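Chromosome partition protein Smc (Pyrococcus furiosus, PDB 3NWC) is probably required for chromosome condensation and partitioning, this piece being the hinge domain through which the SMC protein dimerises and binds DNA. Local coordinates at residues G38-A41 with E42-V46; V57-G60 with N61-N65; Q118-E121 with N122-F126. All coordinates share one frame; numbering follows the deposited sequence. Where two conformers were deposited one is given.

Contact 1 (G38-A41 with E42-V46)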
ATOM      1  N   GLY A  38       1.253  -8.773  17.011  1.00 24.30           N
ATOM      2  CA  GLY A  38       0.684  -9.480  15.876  1.00 22.22           C
ATOM      3  C   GLY A  38       0.256  -8.519  14.784  1.00 23.95           C
ATOM      4  O   GLY A  38       0.456  -7.319  14.903  1.00 25.11           O
ATOM      5  N   THR A  39      -0.326  -9.054  13.713  1.00 24.14           N
ATOM      6  CA  THR A  39      -0.820  -8.224  12.624  1.00 24.30           C
ATOM      7  C   THR A  39      -2.169  -7.612  12.976  1.00 18.60           C
ATOM      8  O   THR A  39      -2.908  -8.165  13.786  1.00 20.66           O
ATOM      9  CB  THR A  39      -0.994  -9.052  11.340  1.00 19.98           C
ATOM     10  OG1 THR A  39      -1.995 -10.054  11.557  1.00 23.85           O
ATOM     11  CG2 THR A  39       0.318  -9.740  10.957  1.00 21.49           C
ATOM     12  N   LEU A  40      -2.499  -6.482  12.361  1.00 15.71           N
ATOM     13  CA  LEU A  40      -3.807  -5.880  12.558  1.00 18.00           C
ATOM     14  C   LEU A  40      -4.921  -6.846  12.173  1.00 18.96           C
ATOM     15  O   LEU A  40      -5.969  -6.856  12.796  1.00 19.07           O
ATOM     16  CB  LEU A  40      -3.941  -4.572  11.769  1.00 15.72           C
ATOM     17  CG  LEU A  40      -3.277  -3.371  12.425  1.00 19.91           C
ATOM     18  CD1 LEU A  40      -3.407  -2.119  11.543  1.00 19.31           C
ATOM     19  CD2 LEU A  40      -3.938  -3.154  13.782  1.00 19.98           C
ATOM     20  N   ALA A  41      -4.684  -7.650  11.141  1.00 14.97           N
ATOM     21  CA  ALA A  41      -5.661  -8.663  10.744  1.00 19.08           C
ATOM     22  C   ALA A  41      -5.973  -9.637  11.877  1.00 21.83           C
ATOM     23  O   ALA A  41      -7.078 -10.179  11.943  1.00 26.83           O
ATOM     24  CB  ALA A  41      -5.188  -9.415   9.502  1.00 23.00           C
ATOM     25  N   GLU A  42      -5.015  -9.865  12.771  1.00 17.54           N
ATOM     26  CA  GLU A  42      -5.228 -10.807  13.862  1.00 22.38           C
ATOM     27  C   GLU A  42      -5.842 -10.115  15.062  1.00 24.24           C
ATOM     28  O   GLU A  42      -6.283 -10.770  16.008  1.00 26.73           O
ATOM     29  CB  GLU A  42      -3.911 -11.462  14.283  1.00 19.59           C
ATOM     30  CG  GLU A  42      -3.267 -12.296  13.190  1.00 27.97           C
ATOM     31  CD  GLU A  42      -1.846 -12.706  13.512  0.56 25.61           C
ATOM     32  OE1 GLU A  42      -1.129 -11.944  14.198  0.86 24.88           O
ATOM     33  OE2 GLU A  42      -1.443 -13.801  13.072  0.47 28.38           O
ATOM     34  N   LEU A  43      -5.881  -8.785  15.018  1.00 19.73           N
ATOM     35  CA  LEU A  43      -6.194  -8.012  16.211  1.00 18.45           C
ATOM     36  C   LEU A  43      -7.519  -7.259  16.121  1.00 20.24           C
ATOM     37  O   LEU A  43      -7.979  -6.676  17.108  1.00 22.37           O
ATOM     38  CB  LEU A  43      -5.051  -7.023  16.493  1.00 20.58           C
ATOM     39  CG  LEU A  43      -3.687  -7.633  16.814  1.00 23.26           C
ATOM     40  CD1 LEU A  43      -2.583  -6.570  16.845  1.00 19.56           C
ATOM     41  CD2 LEU A  43      -3.757  -8.386  18.135  1.00 37.77           C
ATOM     42  N   ILE A  44      -8.125  -7.260  14.937  1.00 16.08           N
ATOM     43  CA  ILE A  44      -9.347  -6.497  14.697  1.00 16.02           C
ATOM     44  C   ILE A  44     -10.463  -7.461  14.327  1.00 23.81           C
ATOM     45  O   ILE A  44     -10.254  -8.372  13.533  1.00 26.29           O
ATOM     46  CB  ILE A  44      -9.143  -5.500  13.532  1.00 19.77           C
ATOM     47  CG1 ILE A  44      -8.102  -4.450  13.922  1.00 18.18           C
ATOM     48  CG2 ILE A  44     -10.461  -4.844  13.133  1.00 26.41           C
ATOM     49  CD1 ILE A  44      -7.722  -3.486  12.791  1.00 21.41           C
ATOM     50  N   LYS A  45     -11.640  -7.262  14.911  1.00 18.79           N
ATOM     51  CA  LYS A  45     -12.819  -8.074  14.597  1.00 20.29           C
ATOM     52  C   LYS A  45     -13.930  -7.166  14.079  1.00 19.50           C
ATOM     53  O   LYS A  45     -14.157  -6.072  14.612  1.00 21.60           O
ATOM     54  CB  LYS A  45     -13.277  -8.791  15.870  1.00 24.04           C
ATOM     55  CG  LYS A  45     -14.566  -9.563  15.739  1.00 30.54           C
ATOM     56  CD  LYS A  45     -14.933 -10.180  17.086  1.00 34.63           C
ATOM     57  CE  LYS A  45     -15.909 -11.327  16.920  1.00 44.23           C
ATOM     58  NZ  LYS A  45     -16.560 -11.677  18.219  1.00 43.13           N
ATOM     59  N   VAL A  46     -14.612  -7.602  13.029  1.00 15.32           N
ATOM     60  CA  VAL A  46     -15.706  -6.834  12.458  1.00 16.31           C
ATOM     61  C   VAL A  46     -16.991  -7.139  13.241  1.00 20.18           C
ATOM     62  O   VAL A  46     -17.315  -8.304  13.481  1.00 20.68           O
ATOM     63  CB  VAL A  46     -15.857  -7.146  10.962  1.00 17.54           C
ATOM     64  CG1 VAL A  46     -17.019  -6.385  10.353  1.00 24.10           C
ATOM     65  CG2 VAL A  46     -14.551  -6.777  10.241  1.00 19.01           C
TER
HETATM   66  O   HOH W   1      -9.583 -10.780  12.837  1.00 22.80           O
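T39 and E42 grip each other through both backbone and side chain where the strand 36-39 turns into the short helix 40-43. Among the polar contacts, the backbone N of T39 donates to E42 OE1 at 3.0 Å, reaching the oxygen from above the carboxylate plane rather than within it. In return E42 N donates to T39 O at 2.9 Å and, more weakly, to T39 OG1. That second acceptor is within range because OG1 lies between the backbone N and the carbonyl carbon of its own residue (chi1 64°), facing the first turn of the helix. E42 runs back along the turn with CG beside its own N, and CG passes 3.1 Å from T39 OG1. G38 CA lies 3.5 Å from E42 OE1; a CB there would collide with that oxygen and, at a phi of 129°, would also jam against the preceding carbonyl O. The next carbonyl, L40 O, accepts a good bond from L43 N at 2.9 Å and a weak one from I44 N. One water donates to both A41 O (2.7 Å) and I44 O (2.6 Å), bridging the end of the turn.

The apolar contacts lie elsewhere. L40 CD2 meets I44 CD1 at 3.9 Å as the two chains cross obliquely, and both side chains also reach V124 of helix 121-128. L43 lays CG and CD1 over T39 O, while its side chain packs on I120 and V67. Cutting L43 back to an alanine removes CG and both methyls, which is likely to uncover part of T39 O and open a gap beside V67. With T39 as N-cap, the reciprocal T39–E42 bonds form a capping box, here starting a short, weakly bonded helix directly after a strand of the SMC hinge domain.

Contact 2 (V57-G60 with N61-N65)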
ATOM      1  N   VAL A  57     -11.489  -3.572   2.676  1.00 12.82           N
ATOM      2  CA  VAL A  57     -10.972  -2.570   1.738  1.00 16.47           C
ATOM      3  C   VAL A  57     -10.273  -1.409   2.456  1.00 19.49           C
ATOM      4  O   VAL A  57      -9.186  -0.956   2.054  1.00 17.87           O
ATOM      5  CB  VAL A  57     -12.101  -2.043   0.808  1.00 13.89           C
ATOM      6  CG1 VAL A  57     -11.638  -0.844  -0.005  1.00 17.43           C
ATOM      7  CG2 VAL A  57     -12.621  -3.172  -0.104  1.00 20.10           C
ATOM      8  N   ALA A  58     -10.885  -0.908   3.521  1.00 14.31           N
ATOM      9  CA  ALA A  58     -10.291   0.254   4.174  1.00 16.45           C
ATOM     10  C   ALA A  58      -8.971  -0.064   4.883  1.00 17.25           C
ATOM     11  O   ALA A  58      -8.096   0.806   5.014  1.00 16.31           O
ATOM     12  CB  ALA A  58     -11.285   0.919   5.138  1.00 12.84           C
ATOM     13  N   LEU A  59      -8.837  -1.291   5.383  1.00 15.54           N
ATOM     14  CA  LEU A  59      -7.571  -1.722   5.971  1.00 16.18           C
ATOM     15  C   LEU A  59      -6.536  -1.946   4.878  1.00 21.42           C
ATOM     16  O   LEU A  59      -5.385  -1.538   5.006  1.00 20.36           O
ATOM     17  CB  LEU A  59      -7.750  -3.023   6.733  1.00 18.26           C
ATOM     18  CG  LEU A  59      -7.875  -3.051   8.245  1.00 28.07           C
ATOM     19  CD1 LEU A  59      -7.828  -4.496   8.711  1.00 23.35           C
ATOM     20  CD2 LEU A  59      -6.736  -2.266   8.873  1.00 21.68           C
ATOM     21  N   GLY A  60      -6.949  -2.606   3.802  1.00 21.79           N
ATOM     22  CA  GLY A  60      -6.029  -2.918   2.715  1.00 22.45           C
ATOM     23  C   GLY A  60      -4.774  -3.598   3.236  1.00 24.95           C
ATOM     24  O   GLY A  60      -4.854  -4.515   4.060  1.00 21.67           O
ATOM     25  N   ASN A  61      -3.613  -3.145   2.772  1.00 24.27           N
ATOM     26  CA  ASN A  61      -2.345  -3.757   3.168  0.71 28.18           C
ATOM     27  C   ASN A  61      -2.027  -3.571   4.639  1.00 23.42           C
ATOM     28  O   ASN A  61      -1.191  -4.278   5.198  1.00 22.92           O
ATOM     29  CB  ASN A  61      -1.186  -3.200   2.340  0.71 31.08           C
ATOM     30  CG  ASN A  61      -1.149  -3.763   0.948  0.71 34.18           C
ATOM     31  OD1 ASN A  61      -1.768  -4.788   0.667  0.71 32.53           O
ATOM     32  ND2 ASN A  61      -0.413  -3.102   0.063  0.71 39.09           N
ATOM     33  N   ARG A  62      -2.683  -2.620   5.277  1.00 22.41           N
ATOM     34  CA  ARG A  62      -2.421  -2.381   6.686  0.62 19.32           C
ATOM     35  C   ARG A  62      -2.764  -3.618   7.498  1.00 17.66           C
ATOM     36  O   ARG A  62      -2.215  -3.840   8.561  1.00 17.64           O
ATOM     37  CB  ARG A  62      -3.203  -1.168   7.193  0.62 22.16           C
ATOM     38  CG  ARG A  62      -2.771   0.136   6.552  0.62 27.77           C
ATOM     39  CD  ARG A  62      -1.270   0.261   6.571  0.62 25.18           C
ATOM     40  NE  ARG A  62      -0.830   1.529   6.010  0.62 29.26           N
ATOM     41  CZ  ARG A  62       0.421   1.966   6.052  0.62 25.83           C
ATOM     42  NH1 ARG A  62       1.367   1.239   6.642  0.62 15.37           N
ATOM     43  NH2 ARG A  62       0.720   3.139   5.513  0.62 26.54           N
ATOM     44  N   ALA A  63      -3.675  -4.436   6.979  1.00 16.54           N
ATOM     45  CA  ALA A  63      -4.036  -5.678   7.654  1.00 19.60           C
ATOM     46  C   ALA A  63      -2.802  -6.537   7.951  1.00 20.06           C
ATOM     47  O   ALA A  63      -2.778  -7.271   8.934  1.00 20.63           O
ATOM     48  CB  ALA A  63      -5.042  -6.466   6.818  1.00 23.33           C
ATOM     49  N   ASP A  64      -1.772  -6.430   7.116  1.00 18.45           N
ATOM     50  CA  ASP A  64      -0.556  -7.233   7.278  1.00 17.72           C
ATOM     51  C   ASP A  64       0.519  -6.546   8.128  1.00 20.08           C
ATOM     52  O   ASP A  64       1.567  -7.132   8.404  1.00 16.72           O
ATOM     53  CB  ASP A  64       0.060  -7.566   5.910  1.00 25.17           C
ATOM     54  CG  ASP A  64      -0.943  -8.159   4.940  0.15 26.70           C
ATOM     55  OD1 ASP A  64      -1.738  -9.035   5.342  1.00 30.12           O
ATOM     56  OD2 ASP A  64      -0.928  -7.742   3.763  0.82 29.50           O
ATOM     57  N   ASN A  65       0.274  -5.303   8.530  1.00 17.81           N
ATOM     58  CA  ASN A  65       1.224  -4.588   9.382  1.00 15.48           C
ATOM     59  C   ASN A  65       1.277  -5.218  10.772  1.00 15.45           C
ATOM     60  O   ASN A  65       0.259  -5.670  11.280  1.00 17.51           O
ATOM     61  CB  ASN A  65       0.812  -3.123   9.558  1.00 15.70           C
ATOM     62  CG  ASN A  65       1.014  -2.273   8.313  1.00 17.03           C
ATOM     63  OD1 ASN A  65       0.868  -1.048   8.381  1.00 16.00           O
ATOM     64  ND2 ASN A  65       1.314  -2.894   7.184  1.00 17.57           N
TER
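R62 meets L59 through backbone and side chain together, just past the end of helix 52-59. Its N donates to L59 O at 2.9 Å. Its CB lies only 3.1 Å from the same oxygen, and L59 CD2 lies 4.1 Å from that CB. The chain then bends at chi2 (-48°), carrying the guanidinium away from L59 and to the dimer interface, where NH2 forms a salt bridge with E158 of the second subunit.

In this hinge domain a 3-10 segment, 61-64, follows a glycine with positive phi at the end of helix 52-59 and leads into strand 66-68. G60 makes the turn with a phi of 51°, and a CB there would run into N61 N, so the site suits a residue without a side chain.

A63 N donates to G60 O at 3.1 Å, and A63 CB packs on L59 CD1 at 3.9 Å; L59 in turn touches A127 and L128 of helix 121-128. D64 N continues the winding with a bond to the O of N61, a residue whose side chain packs on N61 of the second subunit. At N65, OD1 receives R62 NH1 on a lone pair at 2.9 Å, nearly straight at 161° and close to the guanidinium plane, so in this conformer N65 and E158 of the second subunit probably hold the guanidinium between them.

Contact 3 (Q118-E121 with N122-F126)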
ATOM      1  N   GLN A 118      -8.056  -2.237  23.630  1.00 22.41           N
ATOM      2  CA  GLN A 118      -7.718  -0.835  23.850  1.00 30.58           C
ATOM      3  C   GLN A 118      -6.204  -0.599  23.820  1.00 21.03           C
ATOM      4  O   GLN A 118      -5.727   0.462  23.406  1.00 21.00           O
ATOM      5  CB  GLN A 118      -8.306  -0.361  25.184  1.00 32.14           C
ATOM      6  CG  GLN A 118      -8.065   1.097  25.479  1.00 44.60           C
ATOM      7  CD  GLN A 118      -8.925   2.013  24.629  1.00 54.08           C
ATOM      8  OE1 GLN A 118      -9.456   1.609  23.586  1.00 51.68           O
ATOM      9  NE2 GLN A 118      -9.074   3.256  25.074  1.00 48.39           N
ATOM     10  N   LYS A 119      -5.448  -1.602  24.241  1.00 23.96           N
ATOM     11  CA  LYS A 119      -3.996  -1.501  24.277  1.00 24.02           C
ATOM     12  C   LYS A 119      -3.372  -1.116  22.927  1.00 23.08           C
ATOM     13  O   LYS A 119      -2.357  -0.417  22.883  1.00 24.18           O
ATOM     14  CB  LYS A 119      -3.398  -2.821  24.761  1.00 30.06           C
ATOM     15  CG  LYS A 119      -1.892  -2.803  24.864  1.00 37.41           C
ATOM     16  N   ILE A 120      -3.972  -1.572  21.830  1.00 21.67           N
ATOM     17  CA  ILE A 120      -3.409  -1.309  20.504  1.00 19.00           C
ATOM     18  C   ILE A 120      -4.153  -0.210  19.765  1.00 23.56           C
ATOM     19  O   ILE A 120      -4.032  -0.057  18.558  1.00 17.98           O
ATOM     20  CB  ILE A 120      -3.404  -2.585  19.636  1.00 19.73           C
ATOM     21  CG1 ILE A 120      -4.839  -3.030  19.324  1.00 24.05           C
ATOM     22  CG2 ILE A 120      -2.644  -3.686  20.346  1.00 23.42           C
ATOM     23  CD1 ILE A 120      -4.951  -4.007  18.210  1.00 27.17           C
ATOM     24  N   GLU A 121      -4.901   0.585  20.509  1.00 18.53           N
ATOM     25  CA  GLU A 121      -5.749   1.598  19.895  0.53 17.10           C
ATOM     26  C   GLU A 121      -4.999   2.544  18.954  1.00 16.16           C
ATOM     27  O   GLU A 121      -5.546   2.961  17.933  1.00 18.58           O
ATOM     28  CB  GLU A 121      -6.511   2.394  20.959  0.53 24.11           C
ATOM     29  CG  GLU A 121      -5.629   3.186  21.899  0.53 23.96           C
ATOM     30  CD  GLU A 121      -6.427   3.889  22.980  0.53 32.47           C
ATOM     31  OE1 GLU A 121      -7.593   4.255  22.715  0.53 33.86           O
ATOM     32  OE2 GLU A 121      -5.889   4.073  24.091  0.53 32.04           O
ATOM     33  N   ASN A 122      -3.756   2.880  19.270  1.00 20.30           N
ATOM     34  CA  ASN A 122      -3.044   3.832  18.430  1.00 14.39           C
ATOM     35  C   ASN A 122      -2.797   3.259  17.047  1.00 18.17           C
ATOM     36  O   ASN A 122      -2.834   3.976  16.062  1.00 15.90           O
ATOM     37  CB  ASN A 122      -1.725   4.257  19.050  1.00 17.88           C
ATOM     38  CG  ASN A 122      -1.918   5.068  20.308  1.00 20.10           C
ATOM     39  OD1 ASN A 122      -3.000   5.609  20.545  1.00 22.80           O
ATOM     40  ND2 ASN A 122      -0.877   5.152  21.124  1.00 22.33           N
ATOM     41  N   ALA A 123      -2.544   1.957  16.998  1.00 19.02           N
ATOM     42  CA  ALA A 123      -2.306   1.257  15.738  1.00 19.80           C
ATOM     43  C   ALA A 123      -3.586   1.120  14.940  1.00 19.14           C
ATOM     44  O   ALA A 123      -3.581   1.298  13.727  1.00 17.25           O
ATOM     45  CB  ALA A 123      -1.697  -0.102  15.994  1.00 15.67           C
ATOM     46  N   VAL A 124      -4.688   0.814  15.622  1.00 15.79           N
ATOM     47  CA  VAL A 124      -5.971   0.687  14.939  1.00 16.84           C
ATOM     48  C   VAL A 124      -6.459   2.023  14.392  1.00 19.32           C
ATOM     49  O   VAL A 124      -6.955   2.108  13.264  1.00 17.04           O
ATOM     50  CB  VAL A 124      -7.037   0.082  15.878  1.00 16.42           C
ATOM     51  CG1 VAL A 124      -8.413   0.150  15.229  1.00 18.67           C
ATOM     52  CG2 VAL A 124      -6.662  -1.341  16.203  1.00 15.24           C
ATOM     53  N   LYS A 125      -6.306   3.082  15.182  1.00 15.61           N
ATOM     54  CA  LYS A 125      -6.751   4.398  14.745  0.54 18.07           C
ATOM     55  C   LYS A 125      -5.825   4.979  13.679  1.00 15.38           C
ATOM     56  O   LYS A 125      -6.252   5.772  12.844  1.00 18.09           O
ATOM     57  CB  LYS A 125      -6.898   5.346  15.934  0.54 20.41           C
ATOM     58  CG  LYS A 125      -8.086   5.004  16.814  0.54 22.03           C
ATOM     59  CD  LYS A 125      -8.059   5.795  18.115  0.54 24.54           C
ATOM     60  CE  LYS A 125      -9.229   5.410  19.007  0.54 34.05           C
ATOM     61  NZ  LYS A 125     -10.535   5.681  18.337  0.54 35.60           N
ATOM     62  N   PHE A 126      -4.559   4.584  13.706  1.00 16.20           N
ATOM     63  CA  PHE A 126      -3.673   4.941  12.600  1.00 15.66           C
ATOM     64  C   PHE A 126      -4.220   4.364  11.284  1.00 17.11           C
ATOM     65  O   PHE A 126      -4.246   5.043  10.262  1.00 17.15           O
ATOM     66  CB  PHE A 126      -2.248   4.440  12.837  1.00 17.86           C
ATOM     67  CG  PHE A 126      -1.510   4.142  11.563  1.00 16.67           C
ATOM     68  CD1 PHE A 126      -0.988   5.171  10.792  1.00 22.82           C
ATOM     69  CD2 PHE A 126      -1.379   2.844  11.123  1.00 19.72           C
ATOM     70  CE1 PHE A 126      -0.337   4.895   9.611  1.00 25.60           C
ATOM     71  CE2 PHE A 126      -0.728   2.566   9.951  1.00 24.38           C
ATOM     72  CZ  PHE A 126      -0.203   3.594   9.199  1.00 21.67           C
TER
HETATM   73  O   HOH W   2      -2.307   2.175  21.560  1.00 22.10           O
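I120 lays its CD1 against V124 CG2 at 3.8 Å, with CG1 only slightly farther, one turn along the start of helix 121-128. With chi1 near +60° (66°), CG1 tucks over the backbone and turns CD1 to V124 as the two side chains cross. I120 also packs on V67, so this apolar pair faces helix 40-43 and strand 66-68.

The same residue's backbone oxygen starts the helix. V124 N donates to I120 O at 3.1 Å, and A123 N adds a weak second bond. One residue on, K125 N reaches E121 O at 2.9 Å, and the CB and CG of K125 both lie 3.4 Å from that oxygen, so the lysine stem shields it. In the conformers given, the opposite charges of E121 OE1 and K125 NZ stay 5.5 Å apart and can at most attract through space.

N122 N, still before the first full turn of carbonyls, donates instead to a water at 2.8 Å, which itself donates to K119 O. The N122 side chain brings OD1 to 3.8 Å from E121 CG, its amide plane only 10° from that of the E121 carboxylate, while ND2 bonds to L94 O. With I120 at the N-cap, this is the amino-terminal first turn of an alpha-helix, entered from a 3-10 turn and capped in part by water.

In the fold
The three contacts are all local turns, yet they meet in one region of the hinge domain, and each is partly buried. Contact 3, though farthest from the chain centre, has three buried and no exposed residues among those that touch; contact 1 has exposed A41 and E42, and contact 2 exposed N61 beside the second subunit. Contact 1 is joined to contact 2 mainly by probable backbone hydrogen bonds, A41 N to A63 O and L40 N to N65 O, whereas it meets contact 3 through apolar side chains. Contacts 2 and 3 touch where R62 CZ approaches F126 CZ. Each manages a helix end differently: a capping box, a glycine with positive phi, and a water-assisted start.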